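Local coordinates for F5/8 type C domain protein (Bacteroides ovatus, PDB 4ZRX) that probably hydrolyses alpha-L-fucosidic linkages, as a putative alpha-L-fucosidase with a catalytic TIM barrel and an F5/8 type C domain, at residues Gly101-Pro106 / Ile166-Glu171; Leu145-Arg150 / Tyr199-Phe204; Arg150-Tyr155 / Pro159-Phe164. All blocks are in the same frame, centred on the assembly; numbering follows the deposited sequence. Where two conformers were deposited one is given.

Contact 1. Residues Gly101-Pro106 / Ile166-Glu171; sequences GFCLWP and IRQLTE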
# COMPACT_ATOMS: atom_id res chain seq x y z
N GLY A 101 -21.61 11.04 2.98
CA GLY A 101 -22.01 12.43 2.89
C GLY A 101 -21.97 13.23 4.16
O GLY A 101 -22.28 14.45 4.15
N PHE A 102 -21.59 12.57 5.26
CA PHE A 102 -21.44 13.22 6.55
C PHE A 102 -20.20 14.12 6.63
O PHE A 102 -19.10 13.65 6.47
CB PHE A 102 -21.41 12.18 7.67
CG PHE A 102 -21.33 12.80 9.03
CD1 PHE A 102 -22.48 13.35 9.64
CD2 PHE A 102 -20.14 12.84 9.71
CE1 PHE A 102 -22.38 13.92 10.91
CE2 PHE A 102 -20.07 13.44 10.95
CZ PHE A 102 -21.18 13.96 11.54
N CYS A 103 -20.40 15.41 6.82
CA CYS A 103 -19.29 16.38 6.80
C CYS A 103 -18.69 16.53 8.18
O CYS A 103 -19.40 16.80 9.16
CB CYS A 103 -19.77 17.71 6.29
SG CYS A 103 -20.33 17.58 4.61
N LEU A 104 -17.34 16.47 8.24
CA LEU A 104 -16.59 16.67 9.47
C LEU A 104 -16.33 18.12 9.92
O LEU A 104 -15.69 18.34 10.91
CB LEU A 104 -15.22 15.95 9.34
CG LEU A 104 -15.25 14.43 9.27
CD1 LEU A 104 -13.86 13.90 9.37
CD2 LEU A 104 -16.05 13.86 10.37
N TRP A 105 -16.88 19.07 9.19
CA TRP A 105 -16.82 20.47 9.51
C TRP A 105 -18.27 21.01 9.36
O TRP A 105 -19.10 20.45 8.59
CB TRP A 105 -15.87 21.20 8.59
CG TRP A 105 -16.40 21.47 7.20
CD1 TRP A 105 -16.71 22.68 6.70
CD2 TRP A 105 -16.56 20.54 6.10
NE1 TRP A 105 -17.15 22.57 5.42
CE2 TRP A 105 -17.06 21.27 5.01
CE3 TRP A 105 -16.36 19.16 5.94
CZ2 TRP A 105 -17.37 20.69 3.78
CZ3 TRP A 105 -16.72 18.56 4.72
CH2 TRP A 105 -17.20 19.33 3.65
N PRO A 106 -18.56 22.10 10.08
CA PRO A 106 -19.93 22.67 10.05
C PRO A 106 -20.17 23.45 8.78
O PRO A 106 -20.16 24.71 8.77
CB PRO A 106 -19.95 23.60 11.26
CG PRO A 106 -18.51 24.01 11.48
CD PRO A 106 -17.69 22.76 11.07
N ILE A 166 -19.01 22.51 -5.08
CA ILE A 166 -18.08 23.61 -5.09
C ILE A 166 -18.20 24.37 -3.80
O ILE A 166 -17.20 24.88 -3.31
CB ILE A 166 -18.31 24.53 -6.36
CG1 ILE A 166 -17.80 23.77 -7.58
CG2 ILE A 166 -17.57 25.86 -6.22
CD1 ILE A 166 -18.16 24.41 -8.91
N ARG A 167 -19.43 24.54 -3.25
CA ARG A 167 -19.52 25.28 -2.00
C ARG A 167 -18.83 24.54 -0.88
O ARG A 167 -18.12 25.16 -0.10
CB ARG A 167 -20.96 25.64 -1.63
CG ARG A 167 -21.42 26.81 -2.39
CD ARG A 167 -22.94 26.96 -2.25
NE ARG A 167 -23.42 27.01 -0.86
CZ ARG A 167 -24.47 26.31 -0.41
NH1 ARG A 167 -25.09 25.45 -1.20
NH2 ARG A 167 -24.89 26.45 0.83
N GLN A 168 -18.96 23.21 -0.82
CA GLN A 168 -18.19 22.42 0.17
C GLN A 168 -16.67 22.54 0.02
O GLN A 168 -15.92 22.78 1.00
CB GLN A 168 -18.59 20.96 0.10
CG GLN A 168 -20.02 20.73 0.56
CD GLN A 168 -20.38 19.25 0.69
OE1 GLN A 168 -19.80 18.37 0.02
NE2 GLN A 168 -21.40 18.96 1.46
N LEU A 169 -16.25 22.45 -1.22
CA LEU A 169 -14.82 22.52 -1.60
C LEU A 169 -14.26 23.86 -1.27
O LEU A 169 -13.20 23.97 -0.76
CB LEU A 169 -14.69 22.17 -3.06
CG LEU A 169 -13.29 22.19 -3.68
CD1 LEU A 169 -12.42 21.14 -3.03
CD2 LEU A 169 -13.45 21.98 -5.17
N THR A 170 -15.02 24.93 -1.55
CA THR A 170 -14.61 26.29 -1.25
C THR A 170 -14.45 26.49 0.23
O THR A 170 -13.49 27.05 0.66
CB THR A 170 -15.59 27.30 -1.86
OG1 THR A 170 -15.63 27.12 -3.29
CG2 THR A 170 -15.23 28.74 -1.50
N GLU A 171 -15.32 25.92 1.05
CA GLU A 171 -15.10 26.04 2.49
C GLU A 171 -13.77 25.40 2.92
O GLU A 171 -12.94 25.99 3.68
CB GLU A 171 -16.26 25.38 3.26
CG GLU A 171 -17.53 26.14 3.14
CD GLU A 171 -18.77 25.38 3.57
OE1 GLU A 171 -18.76 24.09 3.61
OE2 GLU A 171 -19.79 26.11 3.83
O HOH W 1 -23.20 16.10 2.18
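Trp105 meets helix 158-174 with the edge of its indole, and the two helix residues it touches, Gln168 and Glu171, lie one turn apart along that edge. At the pyrrole end, NE1 donates to OE1 of Glu171 over 2.9 Å with an N-H...O angle of 152°. The oxygen sits close to the ring plane, whereas the carboxylate is turned almost perpendicular to the indole, 89° between planes, and the N-H reaches OE1 from above the carboxylate plane. At the benzene end, CZ2 lies 3.9 Å from CB of Gln168, whose side chain crosses the indole at about a right angle. Trp105 holds CG between its backbone N and its carbonyl carbon (chi1 76°), which swings the ring toward the helix and back over its own segment, where CB of Cys103 lies against one face.

The Gln168 side chain runs extended past the indole edge to bring NE2 within 3.6 Å of SG of Cys103, a packing contact. Its amide is held by other partners: OE1 accepts from Lys97, while NE2 is paired with Thr109 and has a long, weak bond to a water that donates to O of Gly101. Glu171 is likewise shared, with Thr107 at OE1 and the backbone N of Ala108 at OE2. A leucine in place of Trp105 would probably leave OE1 without its indole donor and open a gap beside CB of Gln168.

This loop, which follows strand 91-97 of the TIM barrel, is thus joined to an outer helix by a mixed seam. Several neutral donors converge on one partly exposed carboxylate, which would tend to favour its ionised form.

Contact 2. Residues Leu145-Arg150 / Tyr199-Phe204; sequences LSPWDR and YDWDAF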
# COMPACT_ATOMS: atom_id res chain seq x y z
N LEU A 145 -12.62 14.82 -0.33
CA LEU A 145 -14.00 15.29 -0.37
C LEU A 145 -14.72 14.41 -1.39
O LEU A 145 -14.55 14.58 -2.59
CB LEU A 145 -14.07 16.78 -0.74
CG LEU A 145 -15.47 17.35 -0.86
CD1 LEU A 145 -16.12 17.52 0.51
CD2 LEU A 145 -15.47 18.67 -1.61
N SER A 146 -15.54 13.47 -0.90
CA SER A 146 -16.12 12.45 -1.81
C SER A 146 -17.05 13.04 -2.88
O SER A 146 -18.07 13.69 -2.52
CB SER A 146 -16.84 11.38 -1.02
OG SER A 146 -17.44 10.44 -1.85
N PRO A 147 -16.72 12.84 -4.16
CA PRO A 147 -17.68 13.25 -5.22
C PRO A 147 -19.02 12.54 -5.05
O PRO A 147 -20.04 13.21 -5.03
CB PRO A 147 -16.94 12.87 -6.52
CG PRO A 147 -15.50 12.92 -6.12
CD PRO A 147 -15.43 12.41 -4.75
N TRP A 148 -19.00 11.21 -4.86
CA TRP A 148 -20.24 10.46 -4.64
C TRP A 148 -20.76 10.81 -3.22
O TRP A 148 -20.04 10.68 -2.23
CB TRP A 148 -19.96 8.96 -4.73
CG TRP A 148 -21.13 8.01 -4.55
CD1 TRP A 148 -22.47 8.23 -4.85
CD2 TRP A 148 -21.06 6.70 -4.03
NE1 TRP A 148 -23.21 7.10 -4.55
CE2 TRP A 148 -22.37 6.15 -4.06
CE3 TRP A 148 -20.00 5.91 -3.55
CZ2 TRP A 148 -22.64 4.86 -3.59
CZ3 TRP A 148 -20.27 4.66 -3.08
CH2 TRP A 148 -21.59 4.13 -3.12
N ASP A 149 -22.02 11.24 -3.13
CA ASP A 149 -22.60 11.65 -1.88
C ASP A 149 -23.96 10.97 -1.78
O ASP A 149 -24.88 11.28 -2.54
CB ASP A 149 -22.70 13.19 -1.84
CG ASP A 149 -23.12 13.74 -0.51
OD1 ASP A 149 -23.95 13.09 0.17
OD2 ASP A 149 -22.63 14.86 -0.12
N ARG A 150 -24.09 10.05 -0.83
CA ARG A 150 -25.29 9.26 -0.72
C ARG A 150 -26.32 9.93 0.19
O ARG A 150 -27.40 9.38 0.36
CB ARG A 150 -24.93 7.90 -0.12
CG ARG A 150 -23.94 7.14 -1.02
CD ARG A 150 -23.53 5.83 -0.36
NE ARG A 150 -24.50 4.77 -0.66
CZ ARG A 150 -24.29 3.47 -0.41
NH1 ARG A 150 -23.22 3.04 0.21
NH2 ARG A 150 -25.21 2.59 -0.78
N TYR A 199 -20.31 15.25 -13.18
CA TYR A 199 -19.51 16.17 -12.41
C TYR A 199 -18.87 17.27 -13.27
O TYR A 199 -18.34 16.97 -14.34
CB TYR A 199 -18.40 15.40 -11.76
CG TYR A 199 -18.85 14.34 -10.80
CD1 TYR A 199 -19.22 14.67 -9.51
CD2 TYR A 199 -18.89 13.00 -11.18
CE1 TYR A 199 -19.63 13.70 -8.62
CE2 TYR A 199 -19.28 12.00 -10.26
CZ TYR A 199 -19.63 12.39 -8.96
OH TYR A 199 -20.01 11.45 -8.05
N ASP A 200 -18.81 18.49 -12.75
CA ASP A 200 -18.08 19.58 -13.41
C ASP A 200 -16.67 19.63 -12.86
O ASP A 200 -16.28 20.52 -12.11
CB ASP A 200 -18.80 20.92 -13.20
CG ASP A 200 -18.29 22.02 -14.13
OD1 ASP A 200 -17.20 21.89 -14.72
OD2 ASP A 200 -19.00 23.03 -14.23
N TRP A 201 -15.90 18.64 -13.25
CA TRP A 201 -14.51 18.48 -12.80
C TRP A 201 -13.66 19.68 -13.12
O TRP A 201 -12.80 20.08 -12.34
CB TRP A 201 -13.89 17.25 -13.47
CG TRP A 201 -14.48 15.95 -13.11
CD1 TRP A 201 -15.03 15.09 -13.95
CD2 TRP A 201 -14.55 15.32 -11.80
NE1 TRP A 201 -15.52 13.99 -13.30
CE2 TRP A 201 -15.21 14.09 -11.97
CE3 TRP A 201 -14.14 15.68 -10.54
CZ2 TRP A 201 -15.45 13.20 -10.93
CZ3 TRP A 201 -14.38 14.79 -9.48
CH2 TRP A 201 -15.05 13.59 -9.69
N ASP A 202 -13.92 20.32 -14.26
CA ASP A 202 -13.13 21.49 -14.61
C ASP A 202 -13.40 22.64 -13.66
O ASP A 202 -12.45 23.28 -13.19
CB ASP A 202 -13.34 21.88 -16.09
CG ASP A 202 -12.43 23.02 -16.49
OD1 ASP A 202 -11.17 22.91 -16.39
OD2 ASP A 202 -12.98 24.05 -16.86
N ALA A 203 -14.66 22.86 -13.28
CA ALA A 203 -14.96 23.91 -12.31
C ALA A 203 -14.37 23.59 -10.95
O ALA A 203 -13.94 24.50 -10.24
CB ALA A 203 -16.48 24.17 -12.21
N PHE A 204 -14.35 22.31 -10.58
CA PHE A 204 -13.74 21.92 -9.31
C PHE A 204 -12.27 22.24 -9.39
O PHE A 204 -11.66 22.74 -8.43
CB PHE A 204 -13.88 20.42 -9.00
CG PHE A 204 -15.30 19.87 -9.00
CD1 PHE A 204 -16.43 20.70 -9.01
CD2 PHE A 204 -15.49 18.49 -8.93
CE1 PHE A 204 -17.71 20.15 -9.02
CE2 PHE A 204 -16.75 17.93 -8.94
CZ PHE A 204 -17.89 18.78 -9.01
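The phenol oxygen of Tyr199 lies against the peptide joining Pro147 to Trp148 without bonding to it. OH comes within 3.3 Å of C of Pro147 and 3.4 Å of N of Trp148, but the angle to that N-H is poor. Its hydrogen-bonding partner lies elsewhere, at the hydroxyl of Tyr155.

The rest of the contact is apolar and centres on the Pro147 ring, which is touched by two aromatic groups. CB of Pro147 approaches CE1 of Tyr199 to 3.5 Å, meeting the phenol obliquely. CG lies instead in the plane of the Trp201 indole, at its benzene edge, 3.7 Å from CH2. The two aromatic residues also touch each other: CB of Tyr199 packs over one face of the indole, and CH2 of Trp201 stands above the rim of the phenol ring. Both have CG anti to the carbonyl carbon (chi1 -61° and -65°), which carries their rings from the residues leading into and opening helix 201-211 to the same proline.

Between them in sequence, Asp200 is the N-cap of that helix; OD1 accepts from N of Ala203 at 3.1 Å, the N-H arriving well above the carboxylate plane. On the other segment, OG of Ser146 donates to O of Trp148 over 2.6 Å, in the carbonyl plane and on a lone pair, which closes the loop around Pro147.

The loop after barrel strand 140-145 therefore meets the start of helix 201-211 and the residue before its N-cap through carbon contacts, while the phenol OH of Tyr199 and OG of Ser146 find their partners elsewhere. Cohesion across this junction should rest mainly on van der Waals fit and the exclusion of water from the proline and its aromatic neighbours.

Contact 3. Residues Arg150-Tyr155 / Pro159-Phe164; sequences RNAECY and PRYNDF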
# COMPACT_ATOMS: atom_id res chain seq x y z
N ARG A 150 -24.09 10.05 -0.83
CA ARG A 150 -25.29 9.26 -0.72
C ARG A 150 -26.32 9.93 0.19
O ARG A 150 -27.40 9.38 0.36
CB ARG A 150 -24.93 7.90 -0.12
CG ARG A 150 -23.94 7.14 -1.02
CD ARG A 150 -23.53 5.83 -0.36
NE ARG A 150 -24.50 4.77 -0.66
CZ ARG A 150 -24.29 3.47 -0.41
NH1 ARG A 150 -23.22 3.04 0.21
NH2 ARG A 150 -25.21 2.59 -0.78
N ASN A 151 -26.00 11.06 0.80
CA ASN A 151 -26.94 11.76 1.68
C ASN A 151 -27.60 12.91 0.96
O ASN A 151 -28.82 13.09 1.03
CB ASN A 151 -26.25 12.29 2.90
CG ASN A 151 -27.18 13.13 3.77
OD1 ASN A 151 -27.30 14.36 3.62
ND2 ASN A 151 -27.90 12.45 4.66
N ALA A 152 -26.81 13.70 0.26
CA ALA A 152 -27.29 14.92 -0.34
C ALA A 152 -28.47 14.70 -1.29
O ALA A 152 -28.37 13.97 -2.28
CB ALA A 152 -26.17 15.66 -1.05
N GLU A 153 -29.58 15.39 -1.02
CA GLU A 153 -30.76 15.22 -1.83
C GLU A 153 -30.49 15.62 -3.26
O GLU A 153 -31.07 15.04 -4.17
CB GLU A 153 -31.88 16.09 -1.26
CG GLU A 153 -33.21 16.03 -1.98
CD GLU A 153 -34.26 16.93 -1.32
OE1 GLU A 153 -33.90 17.68 -0.36
OE2 GLU A 153 -35.44 16.90 -1.77
N CYS A 154 -29.61 16.61 -3.47
CA CYS A 154 -29.40 17.14 -4.81
C CYS A 154 -28.41 16.31 -5.62
O CYS A 154 -28.20 16.62 -6.79
CB CYS A 154 -28.97 18.61 -4.77
SG CYS A 154 -27.30 18.87 -4.06
N TYR A 155 -27.80 15.26 -5.02
CA TYR A 155 -26.90 14.37 -5.78
C TYR A 155 -27.64 13.73 -6.94
O TYR A 155 -28.68 13.12 -6.75
CB TYR A 155 -26.29 13.25 -4.92
CG TYR A 155 -25.24 12.46 -5.68
CD1 TYR A 155 -23.94 12.97 -5.86
CD2 TYR A 155 -25.53 11.22 -6.23
CE1 TYR A 155 -22.98 12.25 -6.53
CE2 TYR A 155 -24.60 10.52 -6.92
CZ TYR A 155 -23.30 11.04 -7.09
OH TYR A 155 -22.37 10.32 -7.81
N PRO A 159 -26.38 19.98 -12.03
CA PRO A 159 -25.87 21.34 -11.76
C PRO A 159 -26.02 21.76 -10.33
O PRO A 159 -25.19 22.52 -9.82
CB PRO A 159 -26.73 22.26 -12.67
CG PRO A 159 -27.25 21.35 -13.73
CD PRO A 159 -27.46 20.01 -13.04
N ARG A 160 -27.06 21.29 -9.68
CA ARG A 160 -27.32 21.66 -8.30
C ARG A 160 -26.26 21.00 -7.40
O ARG A 160 -25.68 21.63 -6.51
CB ARG A 160 -28.69 21.16 -7.91
CG ARG A 160 -29.19 21.78 -6.65
CD ARG A 160 -30.70 21.71 -6.55
NE ARG A 160 -31.14 22.32 -5.28
CZ ARG A 160 -32.39 22.32 -4.84
NH1 ARG A 160 -33.37 21.75 -5.53
NH2 ARG A 160 -32.68 22.92 -3.68
N TYR A 161 -26.00 19.74 -7.68
CA TYR A 161 -24.92 19.07 -6.90
C TYR A 161 -23.54 19.63 -7.19
O TYR A 161 -22.73 19.73 -6.30
CB TYR A 161 -24.91 17.56 -7.07
CG TYR A 161 -23.86 16.92 -6.15
CD1 TYR A 161 -24.10 16.72 -4.81
CD2 TYR A 161 -22.63 16.55 -6.65
CE1 TYR A 161 -23.15 16.15 -3.98
CE2 TYR A 161 -21.66 15.98 -5.82
CZ TYR A 161 -21.93 15.77 -4.51
OH TYR A 161 -20.96 15.22 -3.70
N ASN A 162 -23.29 20.00 -8.44
CA ASN A 162 -22.02 20.61 -8.76
C ASN A 162 -21.82 21.89 -7.99
O ASN A 162 -20.76 22.11 -7.42
CB ASN A 162 -21.87 20.81 -10.26
CG ASN A 162 -21.58 19.50 -10.99
OD1 ASN A 162 -20.86 18.64 -10.48
ND2 ASN A 162 -22.05 19.38 -12.20
N ASP A 163 -22.85 22.74 -7.90
CA ASP A 163 -22.76 23.98 -7.10
C ASP A 163 -22.52 23.66 -5.63
O ASP A 163 -21.71 24.32 -4.97
CB ASP A 163 -24.06 24.82 -7.22
CG ASP A 163 -24.04 26.10 -6.36
OD1 ASP A 163 -23.47 27.12 -6.83
OD2 ASP A 163 -24.64 26.14 -5.26
N PHE A 164 -23.26 22.69 -5.13
CA PHE A 164 -23.20 22.23 -3.73
C PHE A 164 -21.77 21.76 -3.39
O PHE A 164 -21.20 22.13 -2.37
CB PHE A 164 -24.23 21.07 -3.62
CG PHE A 164 -24.24 20.32 -2.28
CD1 PHE A 164 -25.01 20.74 -1.21
CD2 PHE A 164 -23.49 19.17 -2.13
CE1 PHE A 164 -25.03 20.00 -0.01
CE2 PHE A 164 -23.52 18.46 -1.01
CZ PHE A 164 -24.26 18.88 0.07
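Tyr155 drives the edge of its ring into the face of Tyr161 in a T-shaped stack, the centroids 4.9 Å apart and the planes at 83°. CD1 of Tyr155 does the touching: it stands over the centre of the Tyr161 ring, 3.7 Å from CZ. The two tyrosines have nearly the same first torsion, with CG anti to the backbone N in both, yet their backbones hold them so that the rings end up almost perpendicular. The hydroxyls are held beyond the contact, that of Tyr155 by Tyr199 and Asn188 and that of Tyr161 by Lys97, which should limit sliding of the rings against each other.

Cys154 adopts a different conformation. SG lies between the backbone N and the carbonyl carbon (chi1 68°), and from there it enters the angle between two aromatic side chains of the helix. It reaches the edge of Tyr161, 3.9 Å from CD1, and meets the Phe164 ring obliquely at 4.3 Å from its centroid. CB of the same cysteine rests on the extended aliphatic chain of Arg160, 3.7 Å from CG. O of Cys154 comes within 3.4 Å of CB of Tyr161, a plain packing contact. Ala152 fills in beside Cys154, with CB 3.9 Å from CE2 of Phe164 and also near the edge of the Tyr161 ring.

Ala152 to Tyr155 form a type I beta turn, closed by the bond from N of Tyr155 to O of Ala152. The turn presents Ala152 and Cys154 to one flank of helix 158-174, folding the chain back onto the early turns of the helix it is about to enter. It is part of a strand-to-helix loop of a beta/alpha barrel, following strand 140-145, with its aromatic core of Tyr155, Tyr161 and Phe164.

Overall arrangement
All three contacts lie in the TIM-barrel part of the chain, on the same side of its centre, with centres about 12 Å apart for contacts 1 and 2 and for contacts 1 and 3, and about 9 Å for contacts 2 and 3. Helix 158-174 serves contacts 1 and 3; contact 2 brings in helix 201-211, which packs on it through Ile166. Along the chain contact 3 is nested within both other contacts, while the segments of contacts 1 and 2 alternate. Contacts 2 and 3 share Arg150. Strands 91-97 and 140-145 pair in parallel, and the loops that follow them are fastened to two successive helices, tying neighbouring beta/alpha units of the putative fucosidase domain together.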